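Local coordinates for bacterial bifunctional deaminase-reductase C-terminal domain-containing protein (Corynebacterium diphtheriae, PDB 2P4G) that probably acts as an NADP-dependent reductase of the riboflavin-pathway pyrimidine reductase family, with a dihydrofolate reductase-like fold, though its own substrate is not established, at residues A[207-212]-A[258-263]; A[34-39]-A[191-196]; A[43-48]-A[222-227]; A[39-44]-A[52-57]; A[126-131]-A[162-167]. All coordinates share one frame; numbering follows the deposited sequence.

Contact 1: A[207-212]-A[258-263]; sequences GIVDRL and YKVIRD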
# COMPACT_ATOMS: atom_id res chain seq x y z
N GLY A 207 3.40 -6.44 -19.35
CA GLY A 207 2.78 -5.21 -19.83
C GLY A 207 1.39 -5.41 -20.42
O GLY A 207 1.01 -4.73 -21.37
N ILE A 208 0.61 -6.32 -19.87
CA ILE A 208 -0.68 -6.63 -20.47
C ILE A 208 -1.83 -6.02 -19.68
O ILE A 208 -2.97 -6.07 -20.12
CB ILE A 208 -0.88 -8.17 -20.67
CG1 ILE A 208 -0.99 -8.91 -19.34
CG2 ILE A 208 0.26 -8.76 -21.52
CD1 ILE A 208 -1.12 -10.39 -19.50
N VAL A 209 -1.53 -5.43 -18.52
CA VAL A 209 -2.54 -4.82 -17.66
C VAL A 209 -2.76 -3.39 -18.12
O VAL A 209 -1.82 -2.60 -18.17
CB VAL A 209 -2.10 -4.88 -16.18
CG1 VAL A 209 -3.15 -4.22 -15.26
CG2 VAL A 209 -1.85 -6.35 -15.76
N ASP A 210 -4.00 -3.09 -18.51
CA ASP A 210 -4.37 -1.74 -18.98
C ASP A 210 -4.84 -0.86 -17.84
O ASP A 210 -4.62 0.34 -17.85
CB ASP A 210 -5.52 -1.83 -19.97
CG ASP A 210 -5.19 -2.66 -21.15
OD1 ASP A 210 -4.23 -2.27 -21.84
OD2 ASP A 210 -5.85 -3.70 -21.39
N ARG A 211 -5.56 -1.46 -16.89
CA ARG A 211 -6.13 -0.76 -15.74
C ARG A 211 -6.07 -1.66 -14.53
O ARG A 211 -6.09 -2.88 -14.67
CB ARG A 211 -7.60 -0.42 -15.93
CG ARG A 211 -7.79 0.84 -16.61
CD ARG A 211 -9.22 1.28 -16.71
NE ARG A 211 -9.17 2.50 -17.50
CZ ARG A 211 -8.99 2.54 -18.81
NH1 ARG A 211 -8.95 1.42 -19.54
NH2 ARG A 211 -8.91 3.71 -19.42
N LEU A 212 -6.07 -1.02 -13.37
CA LEU A 212 -6.04 -1.68 -12.08
C LEU A 212 -7.18 -1.14 -11.24
O LEU A 212 -7.33 0.06 -11.12
CB LEU A 212 -4.70 -1.37 -11.41
CG LEU A 212 -4.43 -1.85 -9.99
CD1 LEU A 212 -4.56 -3.35 -9.87
CD2 LEU A 212 -3.06 -1.36 -9.60
N TYR A 258 -6.98 2.89 -11.56
CA TYR A 258 -5.83 3.49 -12.25
C TYR A 258 -5.67 2.95 -13.66
O TYR A 258 -5.93 1.78 -13.93
CB TYR A 258 -4.54 3.12 -11.55
CG TYR A 258 -4.38 3.61 -10.14
CD1 TYR A 258 -3.82 4.87 -9.88
CD2 TYR A 258 -4.74 2.80 -9.05
CE1 TYR A 258 -3.62 5.33 -8.56
CE2 TYR A 258 -4.56 3.25 -7.73
CZ TYR A 258 -3.99 4.50 -7.50
OH TYR A 258 -3.82 4.93 -6.21
N LYS A 259 -5.14 3.80 -14.53
CA LYS A 259 -4.71 3.40 -15.86
C LYS A 259 -3.23 3.09 -15.78
O LYS A 259 -2.45 3.90 -15.29
CB LYS A 259 -4.97 4.53 -16.85
CG LYS A 259 -4.26 4.43 -18.21
CD LYS A 259 -4.71 3.23 -19.03
CE LYS A 259 -4.54 3.47 -20.52
NZ LYS A 259 -5.30 4.67 -21.01
N VAL A 260 -2.83 1.92 -16.28
CA VAL A 260 -1.43 1.51 -16.28
C VAL A 260 -0.67 2.09 -17.46
O VAL A 260 -1.06 1.91 -18.59
CB VAL A 260 -1.29 -0.02 -16.28
CG1 VAL A 260 0.16 -0.42 -16.42
CG2 VAL A 260 -1.90 -0.59 -15.03
N ILE A 261 0.43 2.78 -17.19
CA ILE A 261 1.15 3.49 -18.26
C ILE A 261 2.35 2.69 -18.81
O ILE A 261 3.30 2.38 -18.10
CB ILE A 261 1.60 4.87 -17.78
CG1 ILE A 261 0.37 5.68 -17.33
CG2 ILE A 261 2.38 5.60 -18.87
CD1 ILE A 261 0.69 6.76 -16.30
N ARG A 262 2.29 2.40 -20.11
CA ARG A 262 3.24 1.50 -20.76
C ARG A 262 4.51 2.24 -21.19
O ARG A 262 4.43 3.38 -21.66
CB ARG A 262 2.61 0.88 -22.01
CG ARG A 262 1.18 0.46 -21.84
CD ARG A 262 1.02 -0.52 -20.68
NE ARG A 262 -0.24 -1.24 -20.78
CZ ARG A 262 -0.52 -2.14 -21.72
NH1 ARG A 262 0.39 -2.46 -22.65
NH2 ARG A 262 -1.70 -2.74 -21.73
N ASP A 263 5.65 1.57 -21.05
CA ASP A 263 6.96 2.10 -21.44
C ASP A 263 7.27 3.46 -20.78
O ASP A 263 6.78 3.76 -19.69
CB ASP A 263 7.08 2.22 -22.98
CG ASP A 263 7.06 0.86 -23.68
OD1 ASP A 263 6.15 0.04 -23.41
OD2 ASP A 263 7.95 0.63 -24.52

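Contact 2: A[34-39]-A[191-196]; sequences PECRAI and ISIEGG. With EDO (1,2-ethanediol), chain J.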
# COMPACT_ATOMS: atom_id res chain seq x y z
N PRO A 34 -10.45 -4.92 -26.98
CA PRO A 34 -9.89 -5.78 -25.94
C PRO A 34 -9.29 -4.95 -24.79
O PRO A 34 -8.71 -3.89 -25.00
CB PRO A 34 -8.80 -6.58 -26.68
CG PRO A 34 -8.59 -5.88 -27.99
CD PRO A 34 -9.85 -5.16 -28.30
N GLU A 35 -9.49 -5.42 -23.58
CA GLU A 35 -8.96 -4.75 -22.41
C GLU A 35 -8.65 -5.79 -21.33
O GLU A 35 -9.38 -6.75 -21.17
CB GLU A 35 -9.95 -3.72 -21.88
CG GLU A 35 -9.28 -2.74 -20.92
CD GLU A 35 -10.23 -1.81 -20.21
OE1 GLU A 35 -11.38 -1.62 -20.65
OE2 GLU A 35 -9.80 -1.27 -19.18
N CYS A 36 -7.54 -5.60 -20.63
CA CYS A 36 -7.22 -6.41 -19.46
C CYS A 36 -7.10 -5.53 -18.21
O CYS A 36 -6.42 -4.51 -18.22
CB CYS A 36 -5.90 -7.14 -19.68
SG CYS A 36 -5.36 -8.12 -18.27
N ARG A 37 -7.77 -5.96 -17.16
CA ARG A 37 -7.77 -5.28 -15.88
C ARG A 37 -7.40 -6.24 -14.78
O ARG A 37 -7.81 -7.39 -14.78
CB ARG A 37 -9.14 -4.70 -15.56
CG ARG A 37 -9.65 -3.81 -16.63
CD ARG A 37 -10.69 -2.88 -16.08
NE ARG A 37 -11.37 -2.11 -17.11
CZ ARG A 37 -12.43 -1.35 -16.86
NH1 ARG A 37 -12.93 -1.28 -15.63
NH2 ARG A 37 -13.00 -0.69 -17.85
N ALA A 38 -6.61 -5.74 -13.84
CA ALA A 38 -6.28 -6.48 -12.64
C ALA A 38 -7.15 -5.91 -11.51
O ALA A 38 -7.34 -4.70 -11.45
CB ALA A 38 -4.81 -6.35 -12.33
N ILE A 39 -7.69 -6.77 -10.66
CA ILE A 39 -8.47 -6.33 -9.50
C ILE A 39 -7.86 -6.89 -8.22
O ILE A 39 -7.58 -8.08 -8.12
CB ILE A 39 -9.99 -6.66 -9.62
CG1 ILE A 39 -10.74 -6.10 -8.42
CG2 ILE A 39 -10.26 -8.18 -9.79
CD1 ILE A 39 -12.13 -5.67 -8.74
N ILE A 191 -10.58 -9.14 -20.02
CA ILE A 191 -10.01 -10.11 -19.10
C ILE A 191 -9.80 -9.47 -17.74
O ILE A 191 -9.16 -8.43 -17.64
CB ILE A 191 -8.70 -10.70 -19.62
CG1 ILE A 191 -8.92 -11.35 -21.00
CG2 ILE A 191 -8.13 -11.74 -18.60
CD1 ILE A 191 -7.63 -11.86 -21.69
N SER A 192 -10.34 -10.08 -16.70
CA SER A 192 -10.11 -9.61 -15.35
C SER A 192 -9.10 -10.56 -14.72
O SER A 192 -9.30 -11.77 -14.77
CB SER A 192 -11.43 -9.57 -14.58
OG SER A 192 -11.23 -9.31 -13.20
N ILE A 193 -8.01 -10.03 -14.17
CA ILE A 193 -7.06 -10.84 -13.41
C ILE A 193 -7.37 -10.58 -11.95
O ILE A 193 -7.22 -9.45 -11.48
CB ILE A 193 -5.58 -10.48 -13.71
CG1 ILE A 193 -5.27 -10.72 -15.19
CG2 ILE A 193 -4.61 -11.27 -12.74
CD1 ILE A 193 -3.83 -10.29 -15.62
N GLU A 194 -7.85 -11.62 -11.27
CA GLU A 194 -8.28 -11.50 -9.89
C GLU A 194 -7.18 -11.89 -8.94
O GLU A 194 -7.32 -11.88 -7.71
CB GLU A 194 -9.49 -12.36 -9.67
CG GLU A 194 -10.66 -11.88 -10.42
CD GLU A 194 -11.92 -12.61 -10.08
OE1 GLU A 194 -11.87 -13.65 -9.38
OE2 GLU A 194 -12.97 -12.13 -10.53
N GLY A 195 -6.06 -12.28 -9.52
CA GLY A 195 -4.86 -12.30 -8.81
C GLY A 195 -4.20 -13.62 -8.60
O GLY A 195 -4.27 -14.53 -9.44
N GLY A 196 -3.65 -13.67 -7.39
CA GLY A 196 -2.37 -14.12 -7.15
C GLY A 196 -1.46 -12.91 -7.34
O GLY A 196 -1.33 -12.43 -8.45
C1 EDO J . -10.32 -8.65 -4.02
O1 EDO J . -10.92 -7.37 -4.21
C2 EDO J . -9.68 -9.00 -5.37
O2 EDO J . -8.72 -10.09 -5.32

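Contact 3: A[43-48]-A[222-227]; sequences SINGSA and CPVESP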
# COMPACT_ATOMS: atom_id res chain seq x y z
N SER A 43 -3.77 -4.25 2.27
CA SER A 43 -3.63 -3.41 3.44
C SER A 43 -2.97 -2.11 3.00
O SER A 43 -2.43 -2.01 1.88
CB SER A 43 -2.80 -4.13 4.49
OG SER A 43 -1.45 -4.24 4.12
N ILE A 44 -3.02 -1.09 3.85
CA ILE A 44 -2.41 0.19 3.50
C ILE A 44 -0.88 0.09 3.31
O ILE A 44 -0.26 0.89 2.59
CB ILE A 44 -2.74 1.31 4.51
CG1 ILE A 44 -2.16 1.02 5.90
CG2 ILE A 44 -4.26 1.56 4.53
CD1 ILE A 44 -1.70 2.26 6.66
N ASN A 45 -0.28 -0.91 3.95
CA ASN A 45 1.13 -1.16 3.80
C ASN A 45 1.49 -2.30 2.83
O ASN A 45 2.58 -2.82 2.86
CB ASN A 45 1.77 -1.33 5.20
CG ASN A 45 1.34 -2.60 5.89
OD1 ASN A 45 0.17 -3.00 5.88
ND2 ASN A 45 2.32 -3.27 6.47
N GLY A 46 0.56 -2.68 1.95
CA GLY A 46 0.90 -3.54 0.82
C GLY A 46 0.85 -5.04 0.98
O GLY A 46 1.44 -5.77 0.17
N SER A 47 0.16 -5.53 2.01
CA SER A 47 -0.12 -6.96 2.12
C SER A 47 -1.45 -7.30 1.43
O SER A 47 -2.44 -6.65 1.68
CB SER A 47 -0.16 -7.41 3.57
OG SER A 47 -0.37 -8.81 3.62
N ALA A 48 -1.44 -8.30 0.54
CA ALA A 48 -2.65 -8.78 -0.13
C ALA A 48 -3.50 -9.67 0.78
O ALA A 48 -4.68 -9.94 0.47
CB ALA A 48 -2.28 -9.56 -1.43
N CYS A 222 1.90 -6.10 9.68
CA CYS A 222 3.35 -6.23 9.81
C CYS A 222 3.69 -7.55 10.47
O CYS A 222 3.21 -7.83 11.56
CB CYS A 222 3.93 -5.15 10.68
SG CYS A 222 3.66 -3.58 10.00
N PRO A 223 4.56 -8.35 9.84
CA PRO A 223 5.19 -8.09 8.56
C PRO A 223 4.20 -8.23 7.47
O PRO A 223 3.15 -8.83 7.66
CB PRO A 223 6.26 -9.20 8.47
CG PRO A 223 6.41 -9.71 9.84
CD PRO A 223 5.05 -9.61 10.42
N VAL A 224 4.50 -7.68 6.31
CA VAL A 224 3.67 -7.89 5.15
C VAL A 224 3.62 -9.41 4.90
O VAL A 224 4.65 -10.04 4.66
CB VAL A 224 4.20 -7.11 3.93
CG1 VAL A 224 3.60 -7.63 2.68
CG2 VAL A 224 3.90 -5.65 4.08
N GLU A 225 2.44 -10.00 5.03
CA GLU A 225 2.31 -11.43 4.82
C GLU A 225 2.59 -11.77 3.37
O GLU A 225 3.32 -12.70 3.06
CB GLU A 225 0.88 -11.89 5.09
CG GLU A 225 0.44 -11.88 6.49
CD GLU A 225 -0.98 -12.36 6.63
OE1 GLU A 225 -1.47 -13.04 5.68
OE2 GLU A 225 -1.58 -12.04 7.70
N SER A 226 1.95 -11.05 2.49
CA SER A 226 2.03 -11.34 1.11
C SER A 226 2.12 -10.05 0.29
O SER A 226 1.12 -9.40 -0.02
CB SER A 226 0.83 -12.19 0.73
OG SER A 226 1.02 -12.69 -0.57
N PRO A 227 3.35 -9.68 -0.08
CA PRO A 227 3.52 -8.50 -0.90
C PRO A 227 2.52 -8.49 -2.06
O PRO A 227 2.41 -9.48 -2.79
CB PRO A 227 4.95 -8.63 -1.41
CG PRO A 227 5.63 -9.38 -0.35
CD PRO A 227 4.63 -10.35 0.20

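Contact 4: A[39-44]-A[52-57]; sequences IAITSI and GVSGPM. With EDO (1,2-ethanediol), chain L.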
# COMPACT_ATOMS: atom_id res chain seq x y z
N ILE A 39 -7.69 -6.77 -10.66
CA ILE A 39 -8.47 -6.33 -9.50
C ILE A 39 -7.86 -6.89 -8.22
O ILE A 39 -7.58 -8.08 -8.12
CB ILE A 39 -9.99 -6.66 -9.62
CG1 ILE A 39 -10.74 -6.10 -8.42
CG2 ILE A 39 -10.26 -8.18 -9.79
CD1 ILE A 39 -12.13 -5.67 -8.74
N ALA A 40 -7.61 -6.02 -7.24
CA ALA A 40 -6.83 -6.47 -6.09
C ALA A 40 -7.23 -5.71 -4.82
O ALA A 40 -7.86 -4.65 -4.90
CB ALA A 40 -5.30 -6.36 -6.39
N ILE A 41 -6.95 -6.33 -3.68
CA ILE A 41 -7.14 -5.73 -2.36
C ILE A 41 -5.82 -5.76 -1.60
O ILE A 41 -5.03 -6.69 -1.72
CB ILE A 41 -8.31 -6.46 -1.58
CG1 ILE A 41 -8.66 -5.71 -0.29
CG2 ILE A 41 -7.96 -7.89 -1.29
CD1 ILE A 41 -10.01 -6.11 0.30
N THR A 42 -5.56 -4.73 -0.81
CA THR A 42 -4.32 -4.62 -0.07
C THR A 42 -4.56 -3.90 1.26
O THR A 42 -5.46 -3.07 1.36
CB THR A 42 -3.25 -3.82 -0.90
OG1 THR A 42 -2.01 -3.78 -0.18
CG2 THR A 42 -3.73 -2.38 -1.21
N SER A 43 -3.77 -4.25 2.27
CA SER A 43 -3.63 -3.41 3.44
C SER A 43 -2.97 -2.11 3.00
O SER A 43 -2.43 -2.01 1.88
CB SER A 43 -2.80 -4.13 4.49
OG SER A 43 -1.45 -4.24 4.12
N ILE A 44 -3.02 -1.09 3.85
CA ILE A 44 -2.41 0.19 3.50
C ILE A 44 -0.88 0.09 3.31
O ILE A 44 -0.26 0.89 2.59
CB ILE A 44 -2.74 1.31 4.51
CG1 ILE A 44 -2.16 1.02 5.90
CG2 ILE A 44 -4.26 1.56 4.53
CD1 ILE A 44 -1.70 2.26 6.66
N GLY A 52 -3.54 -15.01 5.82
CA GLY A 52 -3.40 -15.87 4.66
C GLY A 52 -4.45 -15.74 3.59
O GLY A 52 -4.37 -16.43 2.57
N VAL A 53 -5.43 -14.85 3.79
CA VAL A 53 -6.54 -14.66 2.83
C VAL A 53 -6.86 -13.18 2.65
O VAL A 53 -6.58 -12.34 3.51
CB VAL A 53 -7.84 -15.42 3.28
CG1 VAL A 53 -7.70 -16.92 3.10
CG2 VAL A 53 -8.21 -15.08 4.73
N SER A 54 -7.47 -12.89 1.51
CA SER A 54 -7.86 -11.56 1.12
C SER A 54 -9.28 -11.21 1.57
O SER A 54 -9.56 -10.04 1.89
CB SER A 54 -7.78 -11.45 -0.40
OG SER A 54 -6.44 -11.50 -0.82
N GLY A 55 -10.17 -12.21 1.53
CA GLY A 55 -11.62 -12.04 1.83
C GLY A 55 -11.95 -11.17 3.04
O GLY A 55 -12.67 -10.18 2.91
N PRO A 56 -11.43 -11.54 4.22
CA PRO A 56 -11.58 -10.79 5.49
C PRO A 56 -11.29 -9.29 5.46
O PRO A 56 -11.82 -8.54 6.28
CB PRO A 56 -10.59 -11.51 6.42
CG PRO A 56 -10.62 -12.93 5.94
CD PRO A 56 -10.70 -12.81 4.41
N MSE A 57 -10.42 -8.86 4.55
CA MSE A 57 -10.16 -7.44 4.38
C MSE A 57 -11.29 -6.74 3.64
O MSE A 57 -11.51 -5.56 3.85
CB MSE A 57 -8.83 -7.22 3.68
CG MSE A 57 -7.69 -7.33 4.64
SE MSE A 57 -6.09 -6.60 3.92
CE MSE A 57 -5.82 -8.08 2.60
C1 EDO L . -5.39 -9.44 -3.45
O1 EDO L . -6.45 -9.07 -4.34
C2 EDO L . -5.13 -10.95 -3.58
O2 EDO L . -4.42 -11.21 -4.80

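Contact 5: A[126-131]-A[162-167]; sequences ELFSPD and VGVEVI. With EDO (1,2-ethanediol), chain E; EDO (1,2-ethanediol), chain O; EDO (1,2-ethanediol), chain Q.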
# COMPACT_ATOMS: atom_id res chain seq x y z
N GLU A 126 -17.55 -28.17 -6.94
CA GLU A 126 -18.43 -28.22 -8.12
C GLU A 126 -17.68 -27.81 -9.36
O GLU A 126 -18.02 -28.26 -10.45
CB GLU A 126 -19.66 -27.32 -7.95
CG GLU A 126 -20.75 -27.88 -7.03
CD GLU A 126 -21.50 -29.06 -7.62
OE1 GLU A 126 -21.03 -29.64 -8.63
OE2 GLU A 126 -22.58 -29.41 -7.08
N LEU A 127 -16.65 -26.97 -9.22
CA LEU A 127 -15.81 -26.65 -10.39
C LEU A 127 -15.27 -27.89 -11.11
O LEU A 127 -14.98 -27.82 -12.30
CB LEU A 127 -14.63 -25.75 -10.02
CG LEU A 127 -14.89 -24.24 -9.94
CD1 LEU A 127 -13.63 -23.58 -9.33
CD2 LEU A 127 -15.28 -23.67 -11.32
N PHE A 128 -15.14 -29.01 -10.40
CA PHE A 128 -14.59 -30.23 -11.00
C PHE A 128 -15.57 -31.40 -11.08
O PHE A 128 -15.13 -32.52 -11.34
CB PHE A 128 -13.26 -30.61 -10.32
CG PHE A 128 -12.27 -29.51 -10.42
CD1 PHE A 128 -11.67 -29.23 -11.62
CD2 PHE A 128 -12.02 -28.69 -9.35
CE1 PHE A 128 -10.81 -28.15 -11.76
CE2 PHE A 128 -11.17 -27.60 -9.47
CZ PHE A 128 -10.56 -27.34 -10.67
N SER A 129 -16.88 -31.12 -10.92
CA SER A 129 -17.91 -32.14 -11.18
C SER A 129 -17.98 -32.41 -12.66
O SER A 129 -18.01 -31.48 -13.46
CB SER A 129 -19.30 -31.73 -10.70
OG SER A 129 -19.30 -31.37 -9.33
N PRO A 130 -18.02 -33.70 -13.04
CA PRO A 130 -18.08 -34.09 -14.45
C PRO A 130 -19.33 -33.64 -15.21
O PRO A 130 -19.33 -33.60 -16.44
CB PRO A 130 -18.00 -35.62 -14.41
CG PRO A 130 -18.26 -36.01 -13.05
CD PRO A 130 -18.01 -34.86 -12.14
N ASP A 131 -20.38 -33.28 -14.49
CA ASP A 131 -21.60 -32.83 -15.12
C ASP A 131 -21.80 -31.33 -15.01
O ASP A 131 -22.86 -30.83 -15.30
CB ASP A 131 -22.79 -33.58 -14.51
CG ASP A 131 -22.85 -33.45 -13.01
OD1 ASP A 131 -22.02 -32.74 -12.42
OD2 ASP A 131 -23.71 -34.08 -12.43
N VAL A 162 -12.55 -35.89 -15.77
CA VAL A 162 -13.79 -35.20 -15.40
C VAL A 162 -14.23 -34.26 -16.52
O VAL A 162 -15.29 -33.68 -16.46
CB VAL A 162 -13.73 -34.52 -13.99
CG1 VAL A 162 -13.63 -35.59 -12.91
CG2 VAL A 162 -12.59 -33.49 -13.86
N GLY A 163 -13.44 -34.17 -17.58
CA GLY A 163 -13.81 -33.33 -18.72
C GLY A 163 -13.33 -31.89 -18.74
O GLY A 163 -13.72 -31.13 -19.62
N VAL A 164 -12.47 -31.51 -17.78
CA VAL A 164 -11.90 -30.16 -17.75
C VAL A 164 -10.92 -29.95 -18.88
O VAL A 164 -10.06 -30.80 -19.14
CB VAL A 164 -11.21 -29.86 -16.39
CG1 VAL A 164 -10.37 -28.53 -16.45
CG2 VAL A 164 -12.29 -29.81 -15.26
N GLU A 165 -11.05 -28.80 -19.56
CA GLU A 165 -10.11 -28.39 -20.59
C GLU A 165 -8.79 -27.90 -20.00
O GLU A 165 -8.78 -26.92 -19.24
CB GLU A 165 -10.73 -27.26 -21.41
CG GLU A 165 -10.05 -27.01 -22.75
CD GLU A 165 -10.68 -25.85 -23.50
OE1 GLU A 165 -11.80 -25.40 -23.10
OE2 GLU A 165 -10.05 -25.37 -24.47
N VAL A 166 -7.68 -28.55 -20.36
CA VAL A 166 -6.35 -28.18 -19.86
C VAL A 166 -5.38 -27.85 -20.99
O VAL A 166 -5.13 -28.69 -21.84
CB VAL A 166 -5.71 -29.30 -19.02
CG1 VAL A 166 -4.42 -28.79 -18.37
CG2 VAL A 166 -6.68 -29.84 -17.96
N ILE A 167 -4.84 -26.64 -20.98
CA ILE A 167 -3.82 -26.25 -21.91
C ILE A 167 -2.49 -26.37 -21.18
O ILE A 167 -2.32 -25.78 -20.10
CB ILE A 167 -3.96 -24.79 -22.35
CG1 ILE A 167 -5.25 -24.57 -23.15
CG2 ILE A 167 -2.76 -24.40 -23.22
CD1 ILE A 167 -5.49 -23.09 -23.48
C1 EDO E . -19.29 -25.76 -4.80
O1 EDO E . -17.89 -25.98 -4.83
C2 EDO E . -19.65 -24.55 -5.64
O2 EDO E . -20.79 -23.92 -5.06
C1 EDO O . -25.78 -36.39 -12.67
O1 EDO O . -24.96 -36.20 -13.84
C2 EDO O . -25.39 -37.59 -11.81
O2 EDO O . -26.48 -38.52 -11.73
C1 EDO Q . -15.54 -27.58 -21.95
O1 EDO Q . -15.92 -26.24 -22.27
C2 EDO Q . -16.48 -28.10 -20.88
O2 EDO Q . -15.84 -29.09 -20.08

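Contact 1: A[207-212]-A[258-263]
Leu-212 and Tyr-258 form a hydrogen-bonded antiparallel pair where strand 211-217 meets strand 254-260, in the mixed sheet of a dihydrofolate reductase-like fold. Two bonds close the pair: Leu-212 N to Tyr-258 O and Tyr-258 N to Leu-212 O, both 2.9 Å. Arg-211 faces Lys-259 as the next, non-hydrogen-bonded pair. The tight part is buried. Val-209 CG1 lies 3.8 Å from Val-260 CG2, and Val-260 CB presses on Val-209 O at 3.2 Å. Ala-203 of helix 197-206 also touches Val-209. Leu-212 packs on Ile-44 of the second subunit, and Tyr-258 on Ile-254 of the second subunit.

The other face carries charge. Lys-259 CD lies over one face of the Arg-211 guanidinium, and Lys-259 NZ comes within 4.1 Å of Arg-211 NH2. The two like charges probably repel. Arg-211 is balanced by salt bridges to Glu-244 and Glu-35. Past the strand end the contact opens towards solvent, and exposed Arg-262 reaches back to the turn after helix 197-206. Its NE makes only a weak bond to Val-209 O. Its NH2 forms a salt bridge with Asp-210 OD1 at 2.6 Å, the carboxylate and guanidinium planes 19° apart.

Contact 2: A[34-39]-A[191-196]
Cys-36, Arg-37 and Ala-38 pair in parallel with Ile-191, Ser-192 and Ile-193. Four backbone bonds join the strands. Ile-191 N binds Glu-35 O, and Arg-37 N binds Ile-191 O. Ile-193 N then binds Arg-37 O, and Ile-39 N binds Ile-193 O at 2.8 Å.

On the face of Cys-36 and Ile-193, the sulfur does the touching. Cys-36 SG is anti to the backbone N (chi1 178°) and lies 3.8 Å from Ile-193 CD1. On the other face, Ile-39 CG2 touches two residues of the partner strand: Ser-192 OG at 3.7 Å and Glu-194 CG at 3.8 Å.

Next come the charged groups of the second face. Arg-37 NE makes a salt bridge to Glu-35 OE2 at 2.7 Å, meeting that oxygen from above the carboxylate plane. Its NH1 bonds to His-213 and to Val-22 O, and Trp-72 adds a cation-pi contact. The Glu-194 carboxylate is held by Arg-70 and Tyr-88.

Helices cover both faces. Phe-180 of helix 175-184 and Tyr-200 of helix 197-206 pack on the Cys-36 side. Leu-66 and Leu-69 of helix 60-72 lie over Ile-39. A 1,2-ethanediol makes a weak bond to Glu-194 O. Gly-196 is the N-cap of helix 197-206. Central parallel strands between helix layers are typical of a three-layer alpha/beta fold.

Contact 3: A[43-48]-A[222-227]
Ser-47 OG is anti to its backbone N (chi1 -177°), which directs it at the backbone of Glu-225 and Ser-226. Val-224 CG1 is likewise anti to its N (chi1 163°) and packs on Ser-47 CA at 3.8 Å. Val-224 CG2, the other branch, sits 3.4 Å from Asn-45 O and 3.7 Å from Asn-45 ND2. The Asn-45 and Val-224 side chains pass alongside each other, pointing opposite ways.

Ser-47 OG accepts two weak bonds, from Glu-225 N and Ser-226 N, each 3.4 Å. Thr-49 O is a further partner of this hydroxyl. The strong link is Ala-48 N to Ser-226 O, 2.8 Å and nearly straight at 174°.

A type I turn from Ser-43 to Gly-46 shapes the first segment. Ser-43 OG gives a bond to Asn-45 OD1 at 2.7 Å and takes one from Ser-47 N. Asn-45 ND2 is held by Ile-221 O. The loops after strands 35-43 and 219-222 are thus joined beside the second subunit, with which Cys-222 pairs in an antiparallel ladder. Polar bonds and the Val-224 packing both join them. The Glu-225 carboxylate, probably ionised, would be stabilised by the Thr-49 hydroxyl and the N-H groups of Ser-51 and Gly-52.

Contact 4: A[39-44]-A[52-57]
Ile-41 meets Ser-54 and Met-57 through two different branches. Its CG1 is anti to the backbone N (chi1 -171°), and the CD1 beyond it reaches Met-57 CB at 3.7 Å. Its CG2 stands between the backbone N and the carbonyl carbon and touches Ser-54 CB at 3.7 Å. Met-57 is modelled as selenomethionine. Its selenium is anti to CA (chi2 -164°) and lies 3.7 Å from Ser-43 N, beside the backbone of Ser-43. The Ile-41 side chain slants over that of Met-57. Apolar contact carries the join.

A 1,2-ethanediol, probably from the crystallisation liquor, lies beside Ile-41 and Ser-54. Its O1 accepts a bond from Ile-41 N at 2.9 Å; the molecule is also bonded to Tyr-200 OH. Ser-54 OG bonds to Ala-48 O. The backbone N of Ser-54 and of Gly-55 bind Glu-86. The 52-57 loop thus packs against strand 35-43, just before helix 60-72, whose Asp-62 touches Ile-41. Strand 35-43 lies between strands 190-195 and 211-217 in the sheet.

Contact 5: A[126-131]-A[162-167]
Val-162 and Val-164 meet Phe-128 and Pro-130 in a mostly apolar contact. The Phe-128 ring presents an edge to Val-164, with CD1 at 3.7 Å and CE1 at 4.1 Å from Val-164 CG2. That methyl lies near the ring plane. Leu-127 CB, from the same segment, lies over one face of the ring, offset toward the rim. Phe-121 and Phe-123 meet the ring with their planes at about 40° to it, and Leu-159 of helix 150-162 also packs on it. Pro-130 CB is more distant, 4.4 Å from Val-162 CB.

Backbone oxygens make the next group. Phe-128 O rests against the branched end of Val-162, 3.6 Å from its CB. Pro-130 CA directs a CA-H...O contact to Val-162 O.

Helix 150-162 ends here in a Schellman motif, with Gly-163 at positive phi. The chain then turns into strand 166-169, an outermost strand of the central sheet. The 126-131 loop precedes strand 139-143, the neighbour of that strand, and so covers the helix-to-strand turn of a beta-alpha-beta unit.

The loop also has internal polar bonds. Ser-129 OG bonds to Glu-126 OE1, and Ser-129 N bonds to Glu-126 O at 3.1 Å. Three 1,2-ethanediols bind Glu-126 N, Asp-131 OD2 and, weakly, Gly-163 O.

In the fold
From the N terminus, strand 35-43 enters contact 2, whose partner strand comes over 150 residues later. The strand runs into the 43-48 turn that opens contact 3. Segment 52-57 then closes contact 4, a short loop nested inside contact 2 and sharing Ile-39 with it. Contact 5 closes a loop at the far edge of the sheet, nested within contacts 2 and 3. The chain returns to strand 190-195, closing contact 2. Contact 1 opens at 207-212, contact 3 closes at 222-227, and contact 1 closes at the end of the modelled chain. Contact 3 therefore crosses both contact 2 and contact 1. Asp-210 and Arg-211 bind Cys-36 and Glu-35, joining contacts 1 and 2. Ser-54 and Ala-48 join contacts 3 and 4. Contacts 1, 3 and 4 reach the second subunit.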